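Local coordinates for protein leukocyte-associated immunoglobulin-like receptor 1 (Mus musculus, PDB 4ESK) that acts as an inhibitory immune receptor at the cell surface, restraining natural killer cells, B-cells and T-cells, and is represented here by its extracellular immunoglobulin-like domain, at residues G68-N71 and E72-G76. Residues are numbered along the deposited sequence; the frame is centred on the assembly and turned at random.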
loop_
_atom_site.group_PDB
_atom_site.type_symbol
_atom_site.label_atom_id
_atom_site.label_comp_id
_atom_site.label_asym_id
_atom_site.label_seq_id
_atom_site.Cartn_x
_atom_site.Cartn_y
_atom_site.Cartn_z
ATOM N N GLY A 68 -9.279 -5.899 5.872
ATOM C CA GLY A 68 -10.703 -6.175 5.696
ATOM C C GLY A 68 -11.270 -6.961 6.861
ATOM O O GLY A 68 -10.545 -7.733 7.486
ATOM N N PRO A 69 -12.571 -6.783 7.142
ATOM C CA PRO A 69 -13.510 -5.852 6.498
ATOM C C PRO A 69 -13.274 -4.409 6.887
ATOM O O PRO A 69 -13.034 -4.097 8.061
ATOM C CB PRO A 69 -14.873 -6.326 7.011
ATOM C CG PRO A 69 -14.562 -6.918 8.336
ATOM C CD PRO A 69 -13.246 -7.614 8.145
ATOM N N VAL A 70 -13.354 -3.511 5.916
ATOM C CA VAL A 70 -13.077 -2.099 6.183
ATOM C C VAL A 70 -14.262 -1.358 6.821
ATOM O O VAL A 70 -15.436 -1.662 6.574
ATOM C CB VAL A 70 -12.600 -1.317 4.936
ATOM C CG1 VAL A 70 -11.292 -1.920 4.410
ATOM C CG2 VAL A 70 -13.673 -1.292 3.859
ATOM N N ASN A 71 -13.920 -0.384 7.641
ATOM C CA ASN A 71 -14.883 0.612 8.084
ATOM C C ASN A 71 -14.309 2.021 7.977
ATOM O O ASN A 71 -13.279 2.226 7.326
ATOM C CB ASN A 71 -15.384 0.269 9.494
ATOM C CG ASN A 71 -14.292 0.347 10.531
ATOM O OD1 ASN A 71 -13.228 0.925 10.294
ATOM N ND2 ASN A 71 -14.545 -0.242 11.702
ATOM N N GLU A 72 -14.970 2.998 8.606
ATOM C CA GLU A 72 -14.601 4.403 8.477
ATOM C C GLU A 72 -13.168 4.707 8.935
ATOM O O GLU A 72 -12.587 5.667 8.500
ATOM C CB GLU A 72 -15.615 5.301 9.218
ATOM C CG GLU A 72 -15.632 5.183 10.744
ATOM C CD GLU A 72 -16.388 3.969 11.273
ATOM O OE1 GLU A 72 -17.082 3.278 10.485
ATOM O OE2 GLU A 72 -16.288 3.709 12.496
ATOM N N THR A 73 -12.619 3.873 9.821
ATOM C CA THR A 73 -11.242 4.055 10.302
ATOM C C THR A 73 -10.206 3.838 9.174
ATOM O O THR A 73 -9.040 4.211 9.319
ATOM C CB THR A 73 -10.917 3.133 11.500
ATOM O OG1 THR A 73 -10.782 1.759 11.085
ATOM C CG2 THR A 73 -12.035 3.233 12.568
ATOM N N ILE A 74 -10.641 3.247 8.065
ATOM C CA ILE A 74 -9.732 2.945 6.951
ATOM C C ILE A 74 -9.591 4.109 5.953
ATOM O O ILE A 74 -8.613 4.187 5.180
ATOM C CB ILE A 74 -10.164 1.629 6.283
ATOM C CG1 ILE A 74 -10.106 0.480 7.298
ATOM C CG2 ILE A 74 -9.263 1.274 5.084
ATOM C CD1 ILE A 74 -8.787 0.351 8.063
ATOM N N THR A 75 -10.524 5.052 5.977
ATOM C CA THR A 75 -10.382 6.280 5.195
ATOM C C THR A 75 -9.077 7.021 5.490
ATOM O O THR A 75 -8.739 7.261 6.660
ATOM C CB THR A 75 -11.601 7.204 5.388
ATOM O OG1 THR A 75 -12.765 6.525 4.906
ATOM C CG2 THR A 75 -11.441 8.535 4.666
ATOM N N GLY A 76 -8.328 7.362 4.433
ATOM C CA GLY A 76 -7.049 8.046 4.587
ATOM C C GLY A 76 -6.102 7.931 3.399
ATOM O O GLY A 76 -6.482 7.392 2.356
#
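Asn71 turns its side-chain carbonyl onto Thr73, two residues further along the chain, and OD1 takes two hydrogen bonds there. The hydroxyl OG1 of Thr73 donates to Asn71 OD1 over 2.7 Å, lying in the plane of the amide carbonyl, while the backbone N of Thr73 reaches the same OD1 at 3.0 Å from well above that plane. Threonine suits the place because its hydroxyl adds a second donor beside the N-H; Asn71-Glu72-Thr73 is also an N-glycosylation sequon, and Asn71 is a predicted site that carries no glycan here. A chi1 of 65° swings the short amide of Asn71 forward over the following peptide, to the N-H and hydroxyl of Thr73, and two grips from different directions limit its rotation. The methyl CG2 of Thr73 also rests against Asn71 OD1, at 3.5 Å.

The backbone closes the same turn. Ile74 N donates to Asn71 O at 2.9 Å in a nearly straight bond (161°), and a weak bond from Thr75 N to Glu72 O follows. Glu72 N, buried at the bend, has no partner.

On the buried side, the branched side chains of Val70 and Ile74 cross at about a right angle, with Val70 CG1 3.8 Å from Ile74 CG2. Both are apolar, as befits their packing on Val99 of strand 88-100; Thr75 OG1 is hydrogen-bonded to the backbone N of Val99.

The bond from Thr73 N to Asn71 OD1 defines an Asx turn, and that from Ile74 N to Asn71 O a type I beta-turn, Asn71 to Ile74; together they make an Asx motif. It shapes the E-F loop of the immunoglobulin domain, between strands 62-67 and 76-84, where Tyr78 OH hydrogen-bonds to Ile74 O, four residues earlier: the tyrosine corner of Greek-key immunoglobulin domains.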